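Side-chain contacts in Adc operon repressor AdcR (Streptococcus pneumoniae, PDB 3TGN), which senses zinc and, with the metal bound, represses the genes of zinc uptake and of zinc-binding surface proteins by acting directly on their promoters, and can activate another gene: residues Lys70-Leu75 with Gly79-Ser84; Gln40-Met45 with Arg59-Ser64. All coordinates share one frame; numbering follows the deposited sequence.

Overall arrangement
Both contacts lie in the winged helix-turn-helix part of this MarR-family chain, their centres about 13 Å apart. Contact 2 comes first along the sequence and closes before contact 1 opens: it packs helix 38-50, which carries zinc ligands, against the C-terminal end of helix 54-61. Contact 1 follows, joining the C-terminal half of helix 65-77, the second helix of the predicted DNA-binding motif, to strand 81-84 of the two-stranded antiparallel wing. The two contacts meet directly where Ala71, Ser74, Leu75 and Leu81 touch Gln40, Ile43 and Leu44. Helix 38-50 thus touches both helices of the motif and the wing, a continuous packing path between zinc sites and DNA-binding elements.

Contact 1 (Lys70-Leu75 with Gly79-Ser84); sequences KAIKSL and GMLETS
Near the end of helix 65-77, Leu75 meets Met80 and Leu81 with both its side chain and its carbonyl oxygen, at the point where the second helix of the helix-turn-helix motif gives way to the first wing strand. The apolar part centres on one methyl: Leu81 CD1 lies 3.7 Å from Leu75 CB and 3.8 Å from Leu75 CD1, and it also meets Ile72 CD1 at 3.9 Å from one helical turn earlier. The other Leu75 branch serves Met80, with CD2 3.7 Å from Met80 CB. Beyond CB the Met80 chain bends at chi2, and its sulfur end leads off, the side chain touching Val34 and Ala101. In Leu81, CG stands beside the backbone N and opposite the carbonyl carbon (chi1 -65°), which turns its branched end to the helix.

The turn itself is a Schellman motif, with Gly79 at the C-prime position in a positive-phi conformation. It ends the helix and turns the chain, so that Leu81 lies against Ile72 and Leu75. Farther out, Ile72 reaches Asn54 and Leu57 of helix 54-61 and Tyr95 of the second wing strand, while Leu81 rests on Leu44 and Leu97, so this small core is shared by three helices and both strands of the wing. Backbone hydrogen bonds of Glu82 with Gln96, and of Met80 with Thr98 just beyond the strands, tie this segment to the strand 94-97 side of the wing.

Two amides grip Leu75 O. Met80 N donates to Leu75 O at 2.7 Å, tilted 20° from the carbonyl plane. Leu81 N comes from well above that plane, 3.3 Å from Leu75 O, with a C=O...N angle of 111°.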
loop_
_atom_site.group_PDB
_atom_site.type_symbol
_atom_site.label_atom_id
_atom_site.label_comp_id
_atom_site.label_asym_id
_atom_site.label_seq_id
_atom_site.Cartn_x
_atom_site.Cartn_y
_atom_site.Cartn_z
ATOM N N LYS B 70 12.521 -7.437 15.691
ATOM C CA LYS B 70 13.075 -8.534 14.909
ATOM C C LYS B 70 14.039 -8.011 13.849
ATOM O O LYS B 70 15.087 -8.607 13.604
ATOM C CB LYS B 70 11.959 -9.350 14.265
ATOM N N ALA B 71 13.678 -6.893 13.228
ATOM C CA ALA B 71 14.518 -6.286 12.202
ATOM C C ALA B 71 15.854 -5.831 12.780
ATOM O O ALA B 71 16.913 -6.125 12.227
ATOM C CB ALA B 71 13.795 -5.117 11.548
ATOM N N ILE B 72 15.798 -5.109 13.894
ATOM C CA ILE B 72 17.004 -4.609 14.544
ATOM C C ILE B 72 17.915 -5.754 14.982
ATOM O O ILE B 72 19.107 -5.763 14.671
ATOM C CB ILE B 72 16.664 -3.726 15.757
ATOM C CG1 ILE B 72 15.904 -2.477 15.306
ATOM C CG2 ILE B 72 17.928 -3.325 16.497
ATOM C CD1 ILE B 72 16.726 -1.545 14.440
ATOM N N LYS B 73 17.346 -6.719 15.698
ATOM C CA LYS B 73 18.104 -7.879 16.152
ATOM C C LYS B 73 18.853 -8.518 14.987
ATOM O O LYS B 73 20.046 -8.807 15.085
ATOM C CB LYS B 73 17.181 -8.895 16.818
ATOM N N SER B 74 18.147 -8.724 13.882
ATOM C CA SER B 74 18.748 -9.286 12.681
ATOM C C SER B 74 19.883 -8.403 12.164
ATOM O O SER B 74 20.949 -8.900 11.794
ATOM C CB SER B 74 17.685 -9.473 11.599
ATOM O OG SER B 74 18.272 -9.856 10.368
ATOM N N LEU B 75 19.654 -7.093 12.143
ATOM C CA LEU B 75 20.663 -6.151 11.660
ATOM C C LEU B 75 21.897 -6.130 12.561
ATOM O O LEU B 75 23.028 -6.121 12.076
ATOM C CB LEU B 75 20.075 -4.746 11.515
ATOM C CG LEU B 75 19.083 -4.555 10.364
ATOM C CD1 LEU B 75 18.419 -3.192 10.438
ATOM C CD2 LEU B 75 19.779 -4.740 9.028
ATOM N N GLY B 79 25.591 -7.805 11.603
ATOM C CA GLY B 79 26.666 -6.831 11.595
ATOM C C GLY B 79 26.395 -5.564 10.801
ATOM O O GLY B 79 27.327 -4.926 10.315
ATOM N N MET B 80 25.123 -5.195 10.674
ATOM C CA MET B 80 24.749 -3.959 9.988
ATOM C C MET B 80 24.634 -2.799 10.970
ATOM O O MET B 80 24.782 -1.633 10.595
ATOM C CB MET B 80 23.427 -4.134 9.239
ATOM C CG MET B 80 23.518 -5.012 8.006
ATOM S SD MET B 80 24.661 -4.375 6.767
ATOM C CE MET B 80 24.573 -5.688 5.551
ATOM N N LEU B 81 24.359 -3.127 12.227
ATOM C CA LEU B 81 24.265 -2.133 13.286
ATOM C C LEU B 81 25.098 -2.560 14.487
ATOM O O LEU B 81 25.255 -3.752 14.753
ATOM C CB LEU B 81 22.809 -1.937 13.715
ATOM C CG LEU B 81 21.848 -1.342 12.684
ATOM C CD1 LEU B 81 20.406 -1.453 13.162
ATOM C CD2 LEU B 81 22.207 0.105 12.384
ATOM N N GLU B 82 25.634 -1.580 15.203
ATOM C CA GLU B 82 26.366 -1.831 16.438
ATOM C C GLU B 82 26.011 -0.736 17.426
ATOM O O GLU B 82 25.593 0.348 17.027
ATOM C CB GLU B 82 27.873 -1.816 16.182
ATOM C CG GLU B 82 28.398 -0.451 15.762
ATOM C CD GLU B 82 29.851 -0.481 15.331
ATOM O OE1 GLU B 82 30.468 -1.566 15.383
ATOM O OE2 GLU B 82 30.372 0.583 14.936
ATOM N N THR B 83 26.170 -1.015 18.715
ATOM C CA THR B 83 25.930 -0.001 19.735
ATOM C C THR B 83 27.076 1.000 19.746
ATOM O O THR B 83 28.218 0.651 19.445
ATOM C CB THR B 83 25.796 -0.618 21.137
ATOM O OG1 THR B 83 27.006 -1.304 21.478
ATOM C CG2 THR B 83 24.631 -1.591 21.186
ATOM N N SER B 84 26.773 2.245 20.091
ATOM C CA SER B 84 27.805 3.269 20.150
ATOM C C SER B 84 27.426 4.445 21.039
ATOM O O SER B 84 26.267 4.609 21.428
ATOM C CB SER B 84 28.145 3.769 18.747
ATOM O OG SER B 84 29.278 4.618 18.775
#

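Contact 2 (Gln40-Met45 with Arg59-Ser64). With ZN (zinc ion), chain E; ZN (zinc ion), chain F.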
loop_
_atom_site.group_PDB
_atom_site.type_symbol
_atom_site.label_atom_id
_atom_site.label_comp_id
_atom_site.label_asym_id
_atom_site.label_seq_id
_atom_site.Cartn_x
_atom_site.Cartn_y
_atom_site.Cartn_z
ATOM N N GLN B 40 14.286 -3.477 6.428
ATOM C CA GLN B 40 15.630 -3.406 6.993
ATOM C C GLN B 40 16.451 -2.294 6.343
ATOM O O GLN B 40 17.073 -1.493 7.037
ATOM C CB GLN B 40 16.356 -4.747 6.854
ATOM C CG GLN B 40 15.933 -5.803 7.866
ATOM C CD GLN B 40 16.587 -7.153 7.608
ATOM O OE1 GLN B 40 16.338 -7.792 6.585
ATOM N NE2 GLN B 40 17.431 -7.590 8.539
ATOM N N GLU B 41 16.454 -2.246 5.014
ATOM C CA GLU B 41 17.193 -1.205 4.301
ATOM C C GLU B 41 16.698 0.187 4.672
ATOM O O GLU B 41 17.495 1.109 4.865
ATOM C CB GLU B 41 17.100 -1.396 2.785
ATOM C CG GLU B 41 17.952 -2.528 2.238
ATOM C CD GLU B 41 18.207 -2.393 0.743
ATOM O OE1 GLU B 41 17.576 -1.522 0.106
ATOM O OE2 GLU B 41 19.042 -3.153 0.208
ATOM N N HIS B 42 15.381 0.338 4.770
ATOM C CA HIS B 42 14.797 1.633 5.099
ATOM C C HIS B 42 15.231 2.072 6.496
ATOM O O HIS B 42 15.521 3.246 6.726
ATOM C CB HIS B 42 13.270 1.586 4.999
ATOM C CG HIS B 42 12.628 2.938 4.966
ATOM N ND1 HIS B 42 12.322 3.587 3.788
ATOM C CD2 HIS B 42 12.246 3.769 5.963
ATOM C CE1 HIS B 42 11.773 4.757 4.064
ATOM N NE2 HIS B 42 11.717 4.892 5.376
ATOM N N ILE B 43 15.281 1.119 7.423
ATOM C CA ILE B 43 15.763 1.393 8.772
ATOM C C ILE B 43 17.197 1.898 8.734
ATOM O O ILE B 43 17.529 2.890 9.382
ATOM C CB ILE B 43 15.682 0.150 9.678
ATOM C CG1 ILE B 43 14.224 -0.164 10.018
ATOM C CG2 ILE B 43 16.472 0.367 10.954
ATOM C CD1 ILE B 43 14.053 -1.309 10.996
ATOM N N LEU B 44 18.046 1.220 7.968
ATOM C CA LEU B 44 19.434 1.646 7.829
ATOM C C LEU B 44 19.526 3.059 7.247
ATOM O O LEU B 44 20.376 3.852 7.649
ATOM C CB LEU B 44 20.230 0.647 6.982
ATOM C CG LEU B 44 20.439 -0.729 7.621
ATOM C CD1 LEU B 44 21.261 -1.636 6.712
ATOM C CD2 LEU B 44 21.105 -0.590 8.978
ATOM N N MET B 45 18.638 3.379 6.312
ATOM C CA MET B 45 18.622 4.714 5.723
ATOM C C MET B 45 18.258 5.753 6.778
ATOM O O MET B 45 18.934 6.773 6.925
ATOM C CB MET B 45 17.640 4.781 4.551
ATOM C CG MET B 45 17.702 6.094 3.770
ATOM S SD MET B 45 16.429 6.237 2.498
ATOM C CE MET B 45 14.945 6.347 3.499
ATOM N N ARG B 59 6.838 3.745 14.315
ATOM C CA ARG B 59 5.839 4.757 13.985
ATOM C C ARG B 59 6.024 5.270 12.560
ATOM O O ARG B 59 5.053 5.438 11.823
ATOM C CB ARG B 59 5.892 5.907 14.979
ATOM N N ARG B 60 7.275 5.516 12.182
ATOM C CA ARG B 60 7.600 5.994 10.839
ATOM C C ARG B 60 7.368 4.915 9.783
ATOM O O ARG B 60 6.858 5.195 8.698
ATOM C CB ARG B 60 9.052 6.480 10.780
ATOM C CG ARG B 60 9.282 7.898 11.292
ATOM C CD ARG B 60 10.771 8.161 11.503
ATOM N NE ARG B 60 11.152 9.537 11.190
ATOM C CZ ARG B 60 11.427 10.469 12.097
ATOM N NH1 ARG B 60 11.763 11.692 11.709
ATOM N NH2 ARG B 60 11.368 10.182 13.390
ATOM N N LEU B 61 7.747 3.682 10.103
ATOM C CA LEU B 61 7.592 2.566 9.178
ATOM C C LEU B 61 6.162 2.049 9.166
ATOM O O LEU B 61 5.774 1.283 8.282
ATOM C CB LEU B 61 8.544 1.427 9.544
ATOM C CG LEU B 61 9.905 1.395 8.845
ATOM C CD1 LEU B 61 10.507 2.786 8.748
ATOM C CD2 LEU B 61 10.848 0.442 9.568
ATOM N N ASN B 62 5.381 2.470 10.155
ATOM C CA ASN B 62 4.017 1.990 10.303
ATOM C C ASN B 62 3.976 0.472 10.448
ATOM O O ASN B 62 3.360 -0.225 9.644
ATOM C CB ASN B 62 3.158 2.432 9.120
ATOM C CG ASN B 62 1.742 1.908 9.205
ATOM O OD1 ASN B 62 1.184 1.768 10.295
ATOM N ND2 ASN B 62 1.156 1.598 8.056
ATOM N N VAL B 63 4.650 -0.034 11.475
ATOM C CA VAL B 63 4.659 -1.462 11.761
ATOM C C VAL B 63 4.666 -1.691 13.267
ATOM O O VAL B 63 4.679 -0.740 14.048
ATOM C CB VAL B 63 5.882 -2.162 11.138
ATOM C CG1 VAL B 63 5.879 -2.004 9.624
ATOM C CG2 VAL B 63 7.166 -1.611 11.734
ATOM N N SER B 64 4.656 -2.957 13.668
ATOM C CA SER B 64 4.651 -3.312 15.082
ATOM C C SER B 64 6.053 -3.221 15.676
ATOM O O SER B 64 7.045 -3.445 14.980
ATOM C CB SER B 64 4.100 -4.727 15.270
ATOM O OG SER B 64 4.969 -5.691 14.697
HETATM ZN ZN ZN E . 12.465 3.031 1.846
HETATM ZN ZN ZN F . 17.937 -1.509 -1.875
HETATM O O HOH W 1 16.028 -0.728 -2.164
#
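Leu61 CD1 approaches the imidazole of His42 obliquely, 3.4 Å from His42 CD2. Met45 CE lies over one face of the same ring, the methyl standing 3.5 Å above the ring plane and offset toward the rim, while His42 ND1 binds a zinc ion at 2.0 Å. With CG anti to the backbone N (chi1 -165°), the ring lies alongside Leu61, and the two side chains run past one another in opposite directions. Glu24, His108 and His112 complete this zinc site.

The second branch of Leu61 meets the neighbouring helix residue: CD2 lies 3.5 Å from Ile43 CG1, a tight carbon pair, and 3.9 Å from Ile43 CD1, the side chains crossing at about a right angle. In the winged helix-turn-helix fold of the MarR family, the two Leu61 methyls pack helix 54-61, the first helix of the predicted DNA-binding motif, against helix 38-50, which carries ligands of both zinc ions.

Next to His42, Glu41 binds the second zinc ion through OE1 at 2.0 Å, with a water, Cys30 and Glu107 as the other ligands. Glu41 OE1 also accepts a hydrogen bond from ND1 of His108, whose NE2 binds the first zinc, and Ser32 OG hydrogen-bonds to Glu41 OE2.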